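Local coordinates for protein alternansucrase (Leuconostoc mesenteroides, PDB 6HVG) that belongs to glycosyl hydrolase family 70, combining a TIM-barrel-type domain that holds a calcium ion with choline-binding-type and cell-wall-binding-type repeats, at residues Asn285-Thr290 and Lys313-Asn318; Asn586-Ala591 and Pro1233-Thr1238; Leu630-Gly635 and Gln1225-Thr1230. One frame throughout, in Å; residues are numbered along the deposited sequence.

Interaction 1: residues Asn285-Thr290 and Lys313-Asn318; sequences NAVANT and KDVAGN
The backbones of N289 and D314 come within 4.1 Å at their CA atoms, and those of A288 and K313 within 5.9 Å, yet no backbone-to-backbone hydrogen bond joins the two segments. Strand residues N289-T290 run beside a loop that folds into a type I beta turn from D314 to G317. One hydrogen bond spans the gap, from V315 N to N289 OD1 (3.0 Å, N-H...O angle 157°), with the donor tilted 22° from the plane of the amide. CG of N289 stands anti to the backbone N (chi1 -153°), and the amide it bears offers OD1 to the turn. V315 CG2 packs against this amide, 3.3 Å from N289 OD1, and more loosely on V287 CG2 at 4.1 Å, the two valines crossing at about a right angle. T290 lays OG1 against D314 CB (3.4 Å) and turns CG2 to K313 O. The D314 carboxylate turns back into its own loop in an Asx motif: OD2 accepts from G317 N (3.1 Å), nearly along its C-O axis, and from N318 N (3.2 Å), from above the carboxylate plane, adding to the turn's own G317 N to D314 O bond. A CB on G317 would collide with the preceding carbonyl O, which calls for glycine. The contact joins successive repeats, 285-290 of choline-binding type and 313-318 of cell-wall-binding type, the turn linking strands 310-313 and 319-322. Strand 286-293 pairs through V287 with Y278 and through N289 with R300; the Y278 side chain touches V287, N289 and V315, while F320 meets D314 and F322 meets T290.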
loop_
_atom_site.group_PDB
_atom_site.type_symbol
_atom_site.label_atom_id
_atom_site.label_comp_id
_atom_site.label_asym_id
_atom_site.label_seq_id
_atom_site.Cartn_x
_atom_site.Cartn_y
_atom_site.Cartn_z
ATOM N N ASN A 285 39.920 -10.389 -6.604
ATOM C CA ASN A 285 40.942 -10.158 -5.581
ATOM C C ASN A 285 41.502 -11.458 -5.015
ATOM O O ASN A 285 40.795 -12.465 -4.919
ATOM C CB ASN A 285 40.358 -9.314 -4.448
ATOM C CG ASN A 285 39.812 -7.980 -4.926
ATOM O OD1 ASN A 285 40.229 -7.446 -5.947
ATOM N ND2 ASN A 285 38.892 -7.424 -4.178
ATOM N N ALA A 286 42.788 -11.438 -4.669
ATOM C CA ALA A 286 43.451 -12.608 -4.107
ATOM C C ALA A 286 42.836 -12.978 -2.770
ATOM O O ALA A 286 42.591 -12.104 -1.946
ATOM C CB ALA A 286 44.938 -12.353 -3.944
ATOM N N VAL A 287 42.581 -14.270 -2.585
ATOM C CA VAL A 287 41.983 -14.783 -1.371
ATOM C C VAL A 287 42.450 -16.197 -1.130
ATOM O O VAL A 287 42.827 -16.917 -2.055
ATOM C CB VAL A 287 40.454 -14.791 -1.433
ATOM C CG1 VAL A 287 39.907 -13.376 -1.424
ATOM C CG2 VAL A 287 39.968 -15.561 -2.664
ATOM N N ALA A 288 42.424 -16.582 0.134
ATOM C CA ALA A 288 42.746 -17.930 0.507
ATOM C C ALA A 288 41.685 -18.865 -0.091
ATOM O O ALA A 288 40.479 -18.554 -0.140
ATOM C CB ALA A 288 42.798 -18.075 2.024
ATOM N N ASN A 289 42.147 -20.021 -0.543
ATOM C CA ASN A 289 41.257 -21.017 -1.082
ATOM C C ASN A 289 41.861 -22.388 -0.927
ATOM O O ASN A 289 43.071 -22.555 -0.703
ATOM C CB ASN A 289 40.967 -20.736 -2.559
ATOM C CG ASN A 289 39.623 -21.270 -3.019
ATOM O OD1 ASN A 289 38.663 -21.318 -2.247
ATOM N ND2 ASN A 289 39.549 -21.683 -4.273
ATOM N N THR A 290 40.992 -23.384 -1.025
ATOM C CA THR A 290 41.403 -24.770 -0.923
ATOM C C THR A 290 41.081 -25.467 -2.218
ATOM O O THR A 290 40.083 -25.173 -2.859
ATOM C CB THR A 290 40.666 -25.469 0.228
ATOM O OG1 THR A 290 39.249 -25.472 -0.035
ATOM C CG2 THR A 290 40.940 -24.737 1.550
ATOM N N LYS A 313 40.924 -20.339 5.319
ATOM C CA LYS A 313 39.590 -20.509 4.756
ATOM C C LYS A 313 39.543 -20.986 3.288
ATOM O O LYS A 313 40.582 -21.117 2.609
ATOM C CB LYS A 313 38.847 -19.191 4.835
ATOM C CG LYS A 313 38.606 -18.650 6.217
ATOM C CD LYS A 313 37.480 -17.627 6.168
ATOM C CE LYS A 313 37.399 -16.817 7.445
ATOM N NZ LYS A 313 36.067 -16.164 7.562
ATOM N N ASP A 314 38.311 -21.237 2.827
ATOM C CA ASP A 314 37.988 -21.333 1.403
ATOM C C ASP A 314 36.964 -20.247 0.987
ATOM O O ASP A 314 36.354 -19.588 1.827
ATOM C CB ASP A 314 37.519 -22.774 1.039
ATOM C CG ASP A 314 36.134 -23.148 1.593
ATOM O OD1 ASP A 314 35.801 -24.348 1.566
ATOM O OD2 ASP A 314 35.369 -22.275 2.035
ATOM N N VAL A 315 36.770 -20.083 -0.315
ATOM C CA VAL A 315 35.906 -19.023 -0.836
ATOM C C VAL A 315 34.500 -19.049 -0.245
ATOM O O VAL A 315 33.895 -18.004 -0.015
ATOM C CB VAL A 315 35.884 -19.068 -2.393
ATOM C CG1 VAL A 315 34.664 -18.365 -3.002
ATOM C CG2 VAL A 315 37.180 -18.492 -2.923
ATOM N N ALA A 316 33.972 -20.238 -0.020
ATOM C CA ALA A 316 32.621 -20.353 0.543
ATOM C C ALA A 316 32.512 -19.706 1.938
ATOM O O ALA A 316 31.473 -19.144 2.290
ATOM C CB ALA A 316 32.203 -21.808 0.603
ATOM N N GLY A 317 33.601 -19.770 2.712
ATOM C CA GLY A 317 33.644 -19.188 4.070
ATOM C C GLY A 317 33.920 -20.171 5.207
ATOM O O GLY A 317 33.860 -19.778 6.366
ATOM N N ASN A 318 34.224 -21.428 4.866
ATOM C CA ASN A 318 34.570 -22.464 5.820
ATOM C C ASN A 318 36.016 -22.369 6.225
ATOM O O ASN A 318 36.902 -22.175 5.388
ATOM C CB ASN A 318 34.407 -23.857 5.211
ATOM C CG ASN A 318 32.992 -24.154 4.815
ATOM O OD1 ASN A 318 32.699 -24.248 3.643
ATOM N ND2 ASN A 318 32.103 -24.297 5.793
#

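Interaction 2: residues Asn586-Ala591 and Pro1233-Thr1238; sequences NPIVQA and PIDAST
I1234 and D1235 lay the loop between helix 1220-1224 and strand 1248-1252 across the first turn of helix 587-601, a partly buried contact within the family 70 region in which both backbone and side-chain atoms meet. D1235 N points at P587 O in a straight but weak hydrogen bond (3.3 Å, 172°); that carbonyl also accepts from A591 N within the helix. In the other direction, I588 CA makes a CA-H...O contact with D1235 O (3.6 Å), and the methyl of A591 sits against the same oxygen. CG of D1235 is anti to its backbone N (chi1 -177°), and the side chains of I588 and D1235 run side by side, pointing the same way, with I588 CG1 3.7 Å from D1235 OD2. Beyond them, I588 CD1 reaches T1238 OG1 (3.9 Å), and a water donates to both I588 O and T1238 O. The helix carries a classic N-cap: N586 OD1 accepts from I588 N (2.8 Å). Helix 587-601 comes before strand 617-620 of the eight-stranded parallel barrel, which in family 70 is circularly permuted, with helix 603-608 between. The loop is braced by an Asx turn in which D1235 OD1 accepts from S1237 N (2.8 Å) and, on its syn lone pair, from S1237 OG (2.6 Å). CG2 of the buried I1234 touches CB and OE1 of Q590, whose NE2 binds N584 O and D629 OD2; I1234 also meets F1223 of helix 1220-1224.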
loop_
_atom_site.group_PDB
_atom_site.type_symbol
_atom_site.label_atom_id
_atom_site.label_comp_id
_atom_site.label_asym_id
_atom_site.label_seq_id
_atom_site.Cartn_x
_atom_site.Cartn_y
_atom_site.Cartn_z
ATOM N N ASN A 586 -19.829 -3.831 16.483
ATOM C CA ASN A 586 -20.471 -3.491 17.751
ATOM C C ASN A 586 -21.836 -2.842 17.548
ATOM O O ASN A 586 -21.920 -1.764 16.985
ATOM C CB ASN A 586 -19.554 -2.531 18.515
ATOM C CG ASN A 586 -20.085 -2.147 19.889
ATOM O OD1 ASN A 586 -21.295 -2.127 20.145
ATOM N ND2 ASN A 586 -19.168 -1.817 20.777
ATOM N N PRO A 587 -22.907 -3.477 18.052
ATOM C CA PRO A 587 -24.251 -2.911 17.923
ATOM C C PRO A 587 -24.380 -1.423 18.254
ATOM O O PRO A 587 -25.109 -0.704 17.573
ATOM C CB PRO A 587 -25.071 -3.754 18.903
ATOM C CG PRO A 587 -24.399 -5.087 18.923
ATOM C CD PRO A 587 -22.936 -4.793 18.741
ATOM N N ILE A 588 -23.678 -0.966 19.279
ATOM C CA ILE A 588 -23.704 0.450 19.650
ATOM C C ILE A 588 -23.127 1.330 18.543
ATOM O O ILE A 588 -23.654 2.394 18.261
ATOM C CB ILE A 588 -22.966 0.703 20.988
ATOM C CG1 ILE A 588 -23.740 0.055 22.155
ATOM C CG2 ILE A 588 -22.836 2.197 21.263
ATOM C CD1 ILE A 588 -22.916 -0.187 23.403
ATOM N N VAL A 589 -22.043 0.883 17.932
ATOM C CA VAL A 589 -21.397 1.632 16.864
ATOM C C VAL A 589 -22.258 1.563 15.605
ATOM O O VAL A 589 -22.336 2.535 14.865
ATOM C CB VAL A 589 -19.965 1.102 16.591
ATOM C CG1 VAL A 589 -19.351 1.725 15.335
ATOM C CG2 VAL A 589 -19.087 1.372 17.801
ATOM N N GLN A 590 -22.921 0.430 15.387
ATOM C CA GLN A 590 -23.847 0.292 14.276
ATOM C C GLN A 590 -24.988 1.303 14.359
ATOM O O GLN A 590 -25.357 1.910 13.351
ATOM C CB GLN A 590 -24.403 -1.129 14.204
ATOM C CG GLN A 590 -23.368 -2.157 13.782
ATOM C CD GLN A 590 -23.929 -3.565 13.683
ATOM O OE1 GLN A 590 -25.068 -3.817 14.072
ATOM N NE2 GLN A 590 -23.116 -4.501 13.168
ATOM N N ALA A 591 -25.532 1.493 15.554
ATOM C CA ALA A 591 -26.582 2.499 15.782
ATOM C C ALA A 591 -26.059 3.895 15.455
ATOM O O ALA A 591 -26.774 4.702 14.855
ATOM C CB ALA A 591 -27.079 2.465 17.234
ATOM N N PRO A 1233 -29.677 -7.122 17.489
ATOM C CA PRO A 1233 -30.104 -5.917 16.812
ATOM C C PRO A 1233 -29.176 -4.753 17.158
ATOM O O PRO A 1233 -28.410 -4.836 18.119
ATOM C CB PRO A 1233 -31.505 -5.692 17.388
ATOM C CG PRO A 1233 -31.479 -6.298 18.737
ATOM C CD PRO A 1233 -30.365 -7.299 18.776
ATOM N N ILE A 1234 -29.255 -3.672 16.405
ATOM C CA ILE A 1234 -28.516 -2.466 16.754
ATOM C C ILE A 1234 -28.998 -1.942 18.102
ATOM O O ILE A 1234 -30.157 -2.166 18.513
ATOM C CB ILE A 1234 -28.626 -1.355 15.682
ATOM C CG1 ILE A 1234 -30.063 -0.867 15.522
ATOM C CG2 ILE A 1234 -28.092 -1.840 14.333
ATOM C CD1 ILE A 1234 -30.166 0.405 14.709
ATOM N N ASP A 1235 -28.094 -1.257 18.791
ATOM C CA ASP A 1235 -28.327 -0.839 20.153
ATOM C C ASP A 1235 -28.214 0.676 20.250
ATOM O O ASP A 1235 -27.121 1.220 20.286
ATOM C CB ASP A 1235 -27.326 -1.555 21.081
ATOM C CG ASP A 1235 -27.529 -1.233 22.548
ATOM O OD1 ASP A 1235 -28.480 -0.485 22.891
ATOM O OD2 ASP A 1235 -26.706 -1.724 23.361
ATOM N N ALA A 1236 -29.360 1.346 20.279
ATOM C CA ALA A 1236 -29.415 2.787 20.517
ATOM C C ALA A 1236 -29.530 3.151 22.008
ATOM O O ALA A 1236 -29.708 4.328 22.347
ATOM C CB ALA A 1236 -30.573 3.401 19.729
ATOM N N SER A 1237 -29.426 2.162 22.899
ATOM C CA SER A 1237 -29.522 2.423 24.344
ATOM C C SER A 1237 -28.290 3.190 24.868
ATOM O O SER A 1237 -28.318 3.763 25.956
ATOM C CB SER A 1237 -29.719 1.117 25.118
ATOM O OG SER A 1237 -28.486 0.439 25.296
ATOM N N THR A 1238 -27.213 3.196 24.083
ATOM C CA THR A 1238 -25.996 3.940 24.396
ATOM C C THR A 1238 -25.644 4.850 23.208
ATOM O O THR A 1238 -25.628 4.407 22.056
ATOM C CB THR A 1238 -24.856 2.946 24.668
ATOM O OG1 THR A 1238 -25.331 1.922 25.561
ATOM C CG2 THR A 1238 -23.660 3.626 25.271
HETATM O O HOH W 1 -25.304 4.916 19.317
#

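Interaction 3: residues Leu630-Gly635 and Gln1225-Thr1230; sequences LLKIAG and QNQVST
K632, on the helix 629-642, reaches over the loop residues Q1225-Q1227 with a long and almost fully extended side chain. CB lies 3.7 Å from Q1227 OE1. CG stays alongside the same oxygen. CD comes closest of all the chain's carbons to Q1227 OE1, at 3.3 Å. CE passes on to the next residues of the loop, 4.1 Å from N1226 O and as far from Q1225 NE2. A bend at the last torsion (chi4 -58°) then sets NZ, which lies 3.7 Å from Q1225 CG, the K632 and Q1225 side chains crossing at about a right angle. NZ forms its salt bridge with D636, one turn further along the same helix, and makes no hydrogen bond to the loop segment. Q1227 meets the helix with both ends of its amide: OE1 lies by the K632 methylenes, while NE2 rests against I633 CG1 at 3.3 Å. Its chain is bent at chi2 (-65°), which swings CD toward the helix. I633 in turn packs on Q590 and L594 of helix 587-601, and CG of Q1227 also touches Q590, so the glutamine side chain bridges helices 587-601 and 629-642 of the TIM-barrel-type domain. Just beyond, S1229 OG binds the carboxylates of D627 and D629, tying the loop to the start of the helix. Q1225 NE2 makes a weak bond to N1226 O. Across this interface the chemistry is amide against aliphatic chain, without a hydrogen bond between the two segments; the contact is by packing, and the lysine charge is probably offset by D636.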
loop_
_atom_site.group_PDB
_atom_site.type_symbol
_atom_site.label_atom_id
_atom_site.label_comp_id
_atom_site.label_asym_id
_atom_site.label_seq_id
_atom_site.Cartn_x
_atom_site.Cartn_y
_atom_site.Cartn_z
ATOM N N LEU A 630 -23.632 -3.203 7.886
ATOM C CA LEU A 630 -23.905 -1.827 7.537
ATOM C C LEU A 630 -24.716 -1.695 6.262
ATOM O O LEU A 630 -25.443 -0.715 6.093
ATOM C CB LEU A 630 -22.608 -1.013 7.420
ATOM C CG LEU A 630 -21.807 -0.778 8.699
ATOM C CD1 LEU A 630 -20.646 0.163 8.420
ATOM C CD2 LEU A 630 -22.682 -0.230 9.816
ATOM N N LEU A 631 -24.581 -2.649 5.350
ATOM C CA LEU A 631 -25.336 -2.597 4.113
ATOM C C LEU A 631 -26.818 -2.809 4.393
ATOM O O LEU A 631 -27.674 -2.107 3.819
ATOM C CB LEU A 631 -24.832 -3.641 3.109
ATOM C CG LEU A 631 -23.356 -3.610 2.720
ATOM C CD1 LEU A 631 -23.084 -4.569 1.585
ATOM C CD2 LEU A 631 -22.911 -2.224 2.320
ATOM N N LYS A 632 -27.108 -3.772 5.269
ATOM C CA LYS A 632 -28.480 -4.084 5.685
ATOM C C LYS A 632 -29.092 -2.936 6.472
ATOM O O LYS A 632 -30.251 -2.577 6.246
ATOM C CB LYS A 632 -28.493 -5.337 6.546
ATOM C CG LYS A 632 -29.852 -5.973 6.684
ATOM C CD LYS A 632 -29.974 -6.768 7.967
ATOM C CE LYS A 632 -31.204 -7.673 7.950
ATOM N NZ LYS A 632 -32.491 -6.939 7.745
ATOM N N ILE A 633 -28.307 -2.345 7.372
ATOM C CA ILE A 633 -28.763 -1.204 8.159
ATOM C C ILE A 633 -29.147 -0.045 7.256
ATOM O O ILE A 633 -30.206 0.560 7.417
ATOM C CB ILE A 633 -27.696 -0.749 9.175
ATOM C CG1 ILE A 633 -27.505 -1.824 10.250
ATOM C CG2 ILE A 633 -28.077 0.578 9.830
ATOM C CD1 ILE A 633 -26.147 -1.763 10.923
ATOM N N ALA A 634 -28.276 0.261 6.311
ATOM C CA ALA A 634 -28.537 1.304 5.325
ATOM C C ALA A 634 -29.748 0.961 4.445
ATOM O O ALA A 634 -30.619 1.799 4.224
ATOM C CB ALA A 634 -27.310 1.493 4.453
ATOM N N GLY A 635 -29.787 -0.257 3.913
ATOM C CA GLY A 635 -30.877 -0.660 3.043
ATOM C C GLY A 635 -32.232 -0.542 3.716
ATOM O O GLY A 635 -33.185 0.043 3.156
ATOM N N GLN A 1225 -34.854 -5.574 14.679
ATOM C CA GLN A 1225 -34.377 -6.570 13.715
ATOM C C GLN A 1225 -32.938 -6.995 13.975
ATOM O O GLN A 1225 -32.056 -6.141 14.108
ATOM C CB GLN A 1225 -34.459 -5.985 12.304
ATOM C CG GLN A 1225 -33.801 -6.829 11.220
ATOM C CD GLN A 1225 -34.673 -7.972 10.750
ATOM O OE1 GLN A 1225 -35.895 -7.823 10.607
ATOM N NE2 GLN A 1225 -34.049 -9.111 10.458
ATOM N N ASN A 1226 -32.697 -8.307 14.017
ATOM C CA ASN A 1226 -31.333 -8.837 14.192
ATOM C C ASN A 1226 -30.464 -8.726 12.954
ATOM O O ASN A 1226 -30.907 -8.989 11.847
ATOM C CB ASN A 1226 -31.344 -10.310 14.586
ATOM C CG ASN A 1226 -31.790 -10.531 16.007
ATOM O OD1 ASN A 1226 -31.398 -9.802 16.918
ATOM N ND2 ASN A 1226 -32.611 -11.544 16.209
ATOM N N GLN A 1227 -29.217 -8.329 13.181
ATOM C CA GLN A 1227 -28.177 -8.275 12.170
ATOM C C GLN A 1227 -27.467 -9.618 12.098
ATOM O O GLN A 1227 -27.372 -10.311 13.083
ATOM C CB GLN A 1227 -27.170 -7.174 12.529
ATOM C CG GLN A 1227 -27.761 -5.775 12.540
ATOM C CD GLN A 1227 -28.216 -5.369 11.178
ATOM O OE1 GLN A 1227 -27.684 -5.860 10.165
ATOM N NE2 GLN A 1227 -29.196 -4.471 11.116
ATOM N N VAL A 1228 -26.943 -9.965 10.935
ATOM C CA VAL A 1228 -26.440 -11.301 10.689
ATOM C C VAL A 1228 -25.142 -11.606 11.400
ATOM O O VAL A 1228 -25.012 -12.668 12.007
ATOM C CB VAL A 1228 -26.255 -11.561 9.183
ATOM C CG1 VAL A 1228 -25.628 -12.942 8.918
ATOM C CG2 VAL A 1228 -27.606 -11.434 8.474
ATOM N N SER A 1229 -24.174 -10.693 11.328
ATOM C CA SER A 1229 -22.832 -10.961 11.862
ATOM C C SER A 1229 -22.815 -11.134 13.370
ATOM O O SER A 1229 -21.953 -11.832 13.883
ATOM C CB SER A 1229 -21.836 -9.863 11.452
ATOM O OG SER A 1229 -21.914 -8.719 12.283
ATOM N N THR A 1230 -23.762 -10.505 14.070
ATOM C CA THR A 1230 -23.784 -10.481 15.535
ATOM C C THR A 1230 -24.884 -11.308 16.206
ATOM O O THR A 1230 -24.801 -11.590 17.403
ATOM C CB THR A 1230 -23.976 -9.042 16.050
ATOM O OG1 THR A 1230 -25.251 -8.549 15.628
ATOM C CG2 THR A 1230 -22.863 -8.120 15.550
#

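Overall arrangement
From the N terminus, interaction 1 comes first: it closes a short loop, with 22 residues between its segments, that is half strand and joins neighbouring choline-binding-type and cell-wall-binding-type repeats. Much later the chain opens interaction 2 at 586-591, then interaction 3 at 630-635; 1225-1230 closes interaction 3 before 1233-1238 closes interaction 2, so interaction 3 is nested in the larger loop. Both bring two helices from the earlier part of the family 70 range to one loop near its end. Their centres lie 11 Å apart and they touch, whereas interaction 1 sits about 70 Å from interaction 2, centre to centre, across the molecule.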